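Local atomic coordinates of nitronate monooxygenase family protein (Pseudomonas aeruginosa, PDB entry 4QIT), a protein that uses flavin mononucleotide and molecular oxygen to carry out the oxidative denitrification of alkyl nitronates, most probably the toxin propionate 3-nitronate as physiological substrate. Residues 30-35 / 62-67; 207-212 / 235-240. The protein carries 1 engineered substitution. All coordinates share one frame; numbering follows the deposited sequence.

Contact 1 of 2, residues 30-35 / 62-67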
ATOM      1  N   SER A  30       1.773  16.266  17.651  1.00 11.25           N
ATOM      2  CA  SER A  30       2.332  17.559  17.297  1.00  9.57           C
ATOM      3  C   SER A  30       2.046  18.565  18.411  1.00 13.21           C
ATOM      4  O   SER A  30       1.097  18.402  19.194  1.00 14.45           O
ATOM      5  CB  SER A  30       1.845  18.047  15.930  1.00 12.87           C
ATOM      6  OG  SER A  30       0.439  17.990  15.803  1.00 12.91           O
ATOM      7  N   THR A  31       2.896  19.585  18.495  1.00 12.12           N
ATOM      8  CA  THR A  31       2.799  20.614  19.525  1.00 13.77           C
ATOM      9  C   THR A  31       3.218  21.929  18.890  1.00 13.83           C
ATOM     10  O   THR A  31       3.842  21.923  17.831  1.00 11.82           O
ATOM     11  CB  THR A  31       3.793  20.338  20.660  1.00 12.74           C
ATOM     12  OG1 THR A  31       5.126  20.381  20.122  1.00 12.65           O
ATOM     13  CG2 THR A  31       3.527  18.984  21.316  1.00 13.77           C
ATOM     14  N   PRO A  32       2.896  23.068  19.532  1.00 13.50           N
ATOM     15  CA  PRO A  32       3.458  24.325  19.031  1.00 13.51           C
ATOM     16  C   PRO A  32       4.991  24.316  18.946  1.00 12.02           C
ATOM     17  O   PRO A  32       5.535  24.874  17.987  1.00 12.46           O
ATOM     18  CB  PRO A  32       2.964  25.354  20.054  1.00 14.03           C
ATOM     19  CG  PRO A  32       1.645  24.798  20.497  1.00 17.23           C
ATOM     20  CD  PRO A  32       1.893  23.301  20.589  1.00 14.30           C
ATOM     21  N   ALA A  33       5.673  23.698  19.909  1.00 12.15           N
ATOM     22  CA  ALA A  33       7.131  23.613  19.861  1.00 13.34           C
ATOM     23  C   ALA A  33       7.621  22.849  18.624  1.00 13.68           C
ATOM     24  O   ALA A  33       8.572  23.275  17.971  1.00 12.16           O
ATOM     25  CB  ALA A  33       7.681  22.986  21.134  1.00 13.81           C
ATOM     26  N   LEU A  34       6.975  21.726  18.310  1.00 12.73           N
ATOM     27  CA  LEU A  34       7.373  20.934  17.146  1.00 12.21           C
ATOM     28  C   LEU A  34       7.138  21.719  15.856  1.00 11.38           C
ATOM     29  O   LEU A  34       8.027  21.798  14.996  1.00 11.75           O
ATOM     30  CB  LEU A  34       6.617  19.595  17.106  1.00  9.96           C
ATOM     31  CG  LEU A  34       6.892  18.769  15.848  1.00 10.38           C
ATOM     32  CD1 LEU A  34       8.353  18.387  15.761  1.00 13.55           C
ATOM     33  CD2 LEU A  34       6.014  17.524  15.830  1.00 11.79           C
ATOM     34  N   ALA A  35       5.944  22.300  15.729  1.00 10.99           N
ATOM     35  CA  ALA A  35       5.575  23.077  14.556  1.00 10.36           C
ATOM     36  C   ALA A  35       6.540  24.242  14.345  1.00 10.16           C
ATOM     37  O   ALA A  35       7.014  24.480  13.227  1.00 11.19           O
ATOM     38  CB  ALA A  35       4.126  23.587  14.679  1.00 11.29           C
ATOM     39  N   ARG A  62      -1.729  31.011  18.600  1.00 17.49           N
ATOM     40  CA  ARG A  62      -0.928  32.104  19.125  1.00 19.95           C
ATOM     41  C   ARG A  62       0.353  31.603  19.777  1.00 17.17           C
ATOM     42  O   ARG A  62       1.388  32.269  19.701  1.00 17.35           O
ATOM     43  CB  ARG A  62      -1.759  32.962  20.076  1.00 19.90           C
ATOM     44  CG  ARG A  62      -2.864  33.680  19.332  1.00 20.56           C
ATOM     45  CD  ARG A  62      -3.642  34.641  20.196  1.00 26.20           C
ATOM     46  NE  ARG A  62      -4.642  35.340  19.394  1.00 26.94           N
ATOM     47  CZ  ARG A  62      -5.365  36.367  19.826  1.00 31.55           C
ATOM     48  NH1 ARG A  62      -5.197  36.827  21.058  1.00 31.33           N
ATOM     49  NH2 ARG A  62      -6.252  36.936  19.021  1.00 26.13           N
ATOM     50  N   GLU A  63       0.304  30.422  20.389  1.00 16.20           N
ATOM     51  CA  GLU A  63       1.521  29.844  20.953  1.00 17.67           C
ATOM     52  C   GLU A  63       2.562  29.583  19.865  1.00 16.67           C
ATOM     53  O   GLU A  63       3.750  29.867  20.052  1.00 18.00           O
ATOM     54  CB  GLU A  63       1.225  28.552  21.724  1.00 19.05           C
ATOM     55  CG  GLU A  63       0.497  28.770  23.048  1.00 27.88           C
ATOM     56  CD  GLU A  63       0.297  27.481  23.833  1.00 34.14           C
ATOM     57  OE1 GLU A  63      -0.620  27.442  24.686  1.00 40.15           O
ATOM     58  OE2 GLU A  63       1.053  26.511  23.603  1.00 28.53           O
ATOM     59  N   VAL A  64       2.127  29.028  18.737  1.00 15.68           N
ATOM     60  CA  VAL A  64       3.044  28.795  17.621  1.00 14.50           C
ATOM     61  C   VAL A  64       3.679  30.110  17.164  1.00 17.57           C
ATOM     62  O   VAL A  64       4.892  30.182  16.967  1.00 16.64           O
ATOM     63  CB  VAL A  64       2.343  28.109  16.426  1.00 13.84           C
ATOM     64  CG1 VAL A  64       3.336  27.806  15.322  1.00 14.75           C
ATOM     65  CG2 VAL A  64       1.654  26.819  16.881  1.00 15.04           C
ATOM     66  N   ARG A  65       2.858  31.149  17.029  1.00 15.23           N
ATOM     67  CA  ARG A  65       3.346  32.455  16.585  1.00 16.99           C
ATOM     68  C   ARG A  65       4.326  33.098  17.554  1.00 19.49           C
ATOM     69  O   ARG A  65       5.136  33.936  17.151  1.00 21.73           O
ATOM     70  CB  ARG A  65       2.183  33.410  16.314  1.00 23.25           C
ATOM     71  CG  ARG A  65       1.467  33.143  15.011  1.00 23.29           C
ATOM     72  CD  ARG A  65       0.693  34.368  14.541  1.00 29.53           C
ATOM     73  NE  ARG A  65      -0.379  34.016  13.612  1.00 34.65           N
ATOM     74  CZ  ARG A  65      -0.320  34.176  12.295  1.00 30.23           C
ATOM     75  NH1 ARG A  65       0.758  34.701  11.730  1.00 38.04           N
ATOM     76  NH2 ARG A  65      -1.347  33.825  11.539  1.00 30.59           N
ATOM     77  N   GLY A  66       4.252  32.716  18.826  1.00 18.44           N
ATOM     78  CA  GLY A  66       5.199  33.195  19.813  1.00 21.16           C
ATOM     79  C   GLY A  66       6.543  32.500  19.696  1.00 22.10           C
ATOM     80  O   GLY A  66       7.517  32.917  20.328  1.00 21.65           O
ATOM     81  N   LEU A  67       6.595  31.439  18.888  1.00 15.58           N
ATOM     82  CA  LEU A  67       7.808  30.631  18.747  1.00 17.04           C
ATOM     83  C   LEU A  67       8.415  30.669  17.334  1.00 18.18           C
ATOM     84  O   LEU A  67       9.565  30.272  17.143  1.00 17.97           O
ATOM     85  CB  LEU A  67       7.535  29.179  19.161  1.00 15.88           C
ATOM     86  CG  LEU A  67       7.035  28.900  20.569  1.00 15.87           C
ATOM     87  CD1 LEU A  67       6.646  27.433  20.712  1.00 16.49           C
ATOM     88  CD2 LEU A  67       8.113  29.263  21.578  1.00 17.06           C
TER
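Thr31 OG1, one residue ahead of the Pro32 that packs on Val64, is gripped by two groups. Thr31 OG1 accepts from Leu34 N at 2.9 Å, with an N-H...O angle of 161°, and its hydroxyl donates to the backbone O of Glu253. The first of these bonds is a side-chain N-cap of helix 32-41. Pro32, which has no N-H to offer, occupies the first turn, where a helix requires no backbone donor bond of its own.

The two segments come together around this proline, and its CA lies 4.7 Å from that of Val64. No hydrogen bond crosses between them. Pro32 CB meets Val64 CG2 at 3.7 Å, while the outer corner of the ring turns to Glu63, with Pro32 CG 3.6 Å from Glu63 OE2. Glu63 crosses the ring obliquely: its CG stands anti to the carbonyl carbon (chi1 -72°) and the chain beyond is extended, which brings one carboxylate oxygen, OE2, to the ring, while OE1 points away from it.

In the TIM barrel both segments belong to helices on the outside of the strands. Helices 32-41 and 54-65 follow each other in the chain with strand 45-48 between them, and the side chains of Ala35 and Val64 both rest on Ile47 of that strand. Val64 serves two partners because its methyls are split: CG1 is anti to the backbone N (chi1 -177°) and faces Ala35 CB at 4.3 Å, leaving CG2 for the proline. Val64 also packs on Phe72 of strand 72-77. At the end of the second segment, Leu67 reaches back over the first helical turn. Its CD1 is 3.9 Å from Pro32 O and equally close to Ala33 N, an apolar tip lying against backbone, while Leu67 O accepts from Asn40 ND2, further along helix 32-41.

Contact 2 of 2, residues 207-212 / 235-240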
ATOM      1  N   LEU A 207      -0.535   6.245  -5.865  1.00  7.42           N
ATOM      2  CA  LEU A 207      -1.430   7.384  -5.650  1.00  8.24           C
ATOM      3  C   LEU A 207      -0.815   8.709  -6.078  1.00  9.60           C
ATOM      4  O   LEU A 207      -1.468   9.512  -6.754  1.00  9.79           O
ATOM      5  CB  LEU A 207      -1.879   7.477  -4.191  1.00  9.27           C
ATOM      6  CG  LEU A 207      -2.906   8.572  -3.901  1.00  7.66           C
ATOM      7  CD1 LEU A 207      -4.231   8.336  -4.635  1.00  9.87           C
ATOM      8  CD2 LEU A 207      -3.158   8.686  -2.410  1.00 10.10           C
ATOM      9  N   VAL A 208       0.432   8.953  -5.689  1.00  8.23           N
ATOM     10  CA  VAL A 208       1.090  10.208  -6.043  1.00  8.36           C
ATOM     11  C   VAL A 208       1.221  10.357  -7.559  1.00 10.37           C
ATOM     12  O   VAL A 208       0.934  11.422  -8.111  1.00 11.07           O
ATOM     13  CB  VAL A 208       2.468  10.327  -5.369  1.00  9.02           C
ATOM     14  CG1 VAL A 208       3.206  11.573  -5.850  1.00 10.21           C
ATOM     15  CG2 VAL A 208       2.289  10.398  -3.867  1.00 10.93           C
ATOM     16  N   ARG A 209       1.621   9.286  -8.233  1.00  9.28           N
ATOM     17  CA  ARG A 209       1.759   9.325  -9.682  1.00  8.53           C
ATOM     18  C   ARG A 209       0.417   9.579 -10.361  1.00 11.00           C
ATOM     19  O   ARG A 209       0.330  10.367 -11.305  1.00 11.70           O
ATOM     20  CB  ARG A 209       2.374   8.032 -10.204  1.00 10.15           C
ATOM     21  CG  ARG A 209       2.683   8.108 -11.687  1.00 10.08           C
ATOM     22  CD  ARG A 209       4.047   8.757 -11.957  1.00 12.10           C
ATOM     23  NE  ARG A 209       4.147   9.160 -13.355  1.00 19.43           N
ATOM     24  CZ  ARG A 209       3.946  10.397 -13.791  1.00 21.65           C
ATOM     25  NH1 ARG A 209       4.047  10.657 -15.089  1.00 23.56           N
ATOM     26  NH2 ARG A 209       3.658  11.383 -12.936  1.00 18.56           N
ATOM     27  N   LEU A 210      -0.633   8.914  -9.891  1.00 10.46           N
ATOM     28  CA  LEU A 210      -1.963   9.082 -10.468  1.00 11.08           C
ATOM     29  C   LEU A 210      -2.460  10.518 -10.330  1.00 13.08           C
ATOM     30  O   LEU A 210      -2.989  11.103 -11.277  1.00 14.98           O
ATOM     31  CB  LEU A 210      -2.959   8.128  -9.803  1.00  8.78           C
ATOM     32  CG  LEU A 210      -2.787   6.639 -10.126  1.00 10.63           C
ATOM     33  CD1 LEU A 210      -3.610   5.755  -9.190  1.00 10.92           C
ATOM     34  CD2 LEU A 210      -3.145   6.346 -11.586  1.00 13.76           C
ATOM     35  N   LEU A 211      -2.292  11.089  -9.145  1.00 10.60           N
ATOM     36  CA  LEU A 211      -2.746  12.446  -8.906  1.00 11.01           C
ATOM     37  C   LEU A 211      -1.886  13.483  -9.644  1.00 14.95           C
ATOM     38  O   LEU A 211      -2.417  14.469 -10.140  1.00 14.70           O
ATOM     39  CB  LEU A 211      -2.809  12.731  -7.408  1.00 12.76           C
ATOM     40  CG  LEU A 211      -4.133  12.436  -6.691  1.00 16.72           C
ATOM     41  CD1 LEU A 211      -4.844  11.162  -7.166  1.00 16.47           C
ATOM     42  CD2 LEU A 211      -3.992  12.471  -5.172  1.00 12.89           C
ATOM     43  N   ALA A 212      -0.575  13.264  -9.725  1.00 13.17           N
ATOM     44  CA  ALA A 212       0.305  14.186 -10.443  1.00 13.49           C
ATOM     45  C   ALA A 212       0.026  14.130 -11.943  1.00 18.43           C
ATOM     46  O   ALA A 212       0.050  15.155 -12.630  1.00 19.50           O
ATOM     47  CB  ALA A 212       1.772  13.873 -10.159  1.00 12.45           C
ATOM     48  N   LEU A 235       9.179  13.308  -5.429  1.00 10.42           N
ATOM     49  CA  LEU A 235       9.323  14.335  -6.448  1.00 11.89           C
ATOM     50  C   LEU A 235       9.437  13.737  -7.854  1.00 11.50           C
ATOM     51  O   LEU A 235       8.895  14.293  -8.810  1.00 12.27           O
ATOM     52  CB  LEU A 235      10.529  15.228  -6.135  1.00 11.12           C
ATOM     53  CG  LEU A 235      10.468  15.919  -4.768  1.00 13.89           C
ATOM     54  CD1 LEU A 235      11.675  16.822  -4.572  1.00 13.55           C
ATOM     55  CD2 LEU A 235       9.182  16.711  -4.599  1.00 14.38           C
ATOM     56  N   GLU A 236      10.143  12.620  -8.005  1.00  9.30           N
ATOM     57  CA  GLU A 236      10.190  11.952  -9.299  1.00 11.55           C
ATOM     58  C   GLU A 236       8.796  11.545  -9.767  1.00 11.42           C
ATOM     59  O   GLU A 236       8.501  11.565 -10.969  1.00 12.36           O
ATOM     60  CB  GLU A 236      11.118  10.731  -9.261  1.00 11.73           C
ATOM     61  CG  GLU A 236      12.610  11.090  -9.211  1.00 12.88           C
ATOM     62  CD  GLU A 236      13.119  11.730 -10.492  1.00 19.27           C
ATOM     63  OE1 GLU A 236      12.394  11.709 -11.507  1.00 18.04           O
ATOM     64  OE2 GLU A 236      14.260  12.243 -10.487  1.00 22.89           O
ATOM     65  N   LEU A 237       7.923  11.200  -8.822  1.00 10.97           N
ATOM     66  CA  LEU A 237       6.565  10.762  -9.168  1.00 10.98           C
ATOM     67  C   LEU A 237       5.670  11.929  -9.583  1.00 10.90           C
ATOM     68  O   LEU A 237       4.576  11.726 -10.117  1.00 12.34           O
ATOM     69  CB  LEU A 237       5.930  10.005  -8.003  1.00 11.32           C
ATOM     70  CG  LEU A 237       6.613   8.681  -7.670  1.00 10.04           C
ATOM     71  CD1 LEU A 237       6.045   8.133  -6.363  1.00 11.69           C
ATOM     72  CD2 LEU A 237       6.434   7.673  -8.798  1.00 12.10           C
ATOM     73  N   GLY A 238       6.139  13.146  -9.327  1.00 12.47           N
ATOM     74  CA  GLY A 238       5.411  14.344  -9.690  1.00 14.35           C
ATOM     75  C   GLY A 238       4.891  15.164  -8.525  1.00 12.24           C
ATOM     76  O   GLY A 238       4.182  16.136  -8.742  1.00 12.03           O
ATOM     77  N   ALA A 239       5.222  14.791  -7.289  1.00 10.62           N
ATOM     78  CA  ALA A 239       4.757  15.559  -6.138  1.00 10.85           C
ATOM     79  C   ALA A 239       5.418  16.932  -6.113  1.00 10.10           C
ATOM     80  O   ALA A 239       6.521  17.107  -6.631  1.00 11.63           O
ATOM     81  CB  ALA A 239       5.058  14.815  -4.835  1.00 10.73           C
ATOM     82  N   SER A 240       4.741  17.886  -5.486  1.00 10.17           N
ATOM     83  CA  SER A 240       5.295  19.222  -5.285  1.00 12.01           C
ATOM     84  C   SER A 240       5.889  19.402  -3.897  1.00 12.39           C
ATOM     85  O   SER A 240       6.587  20.387  -3.647  1.00 13.11           O
ATOM     86  CB  SER A 240       4.218  20.281  -5.502  1.00 13.96           C
ATOM     87  OG  SER A 240       3.723  20.224  -6.829  1.00 15.27           O
TER
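A Schellman motif ends helix 228-236 at Gly238, whose phi is positive and whose backbone lies directly against Ala212 of helix 204-212. The methyl of Ala212 faces two carbonyls of this turn, CB standing 3.5 Å from Leu237 O and 3.6 Å from Gly238 O. The same Leu237 O accepts from Arg209 NH2 at 3.0 Å. That bond is bent, with an N-H...O angle of 139°, and NH2 sits above the carbonyl plane, 46° out of it. A bend at chi2 (85°) folds the arginine back to this position and brings its CD within 4.1 Å of Leu237 CD2.

In the barrel, helices 204-212 and 228-236 flank strand 219-222, and the side chains of Val208 and Ala239 both touch Ala221 there. Val208 and Leu237 cross at about a right angle: Val208 CG1 meets Leu237 CB at 3.8 Å and Ala239 CB at 3.9 Å, giving the seam its apolar inner side. The polar end of Arg209 works mainly across the dimer interface, where its NE forms a salt bridge with Asp227 of the second subunit, while Leu237 packs on Ala233 of that subunit.

In the fold
Contacts 1 and 2 both pair helices on the outside of one barrel, but they lie far apart: their centres are 30 Å from each other and their nearest atoms about 17 Å. They follow in series along the chain, one around strand 45-48 and the other around strand 219-222. The nearer side chains stand back from the flavin: that of Ala35 is about 12 Å from the bound FMN, and that of Val208 about 11 Å. Asn75 and Gln182, probable FMN-binding residues, lie about 10 Å from Ala35 and 9 Å from Val208, side chain to side chain. Contact 2 adjoins the second subunit, whereas no other protein chain of the assembly touches contact 1.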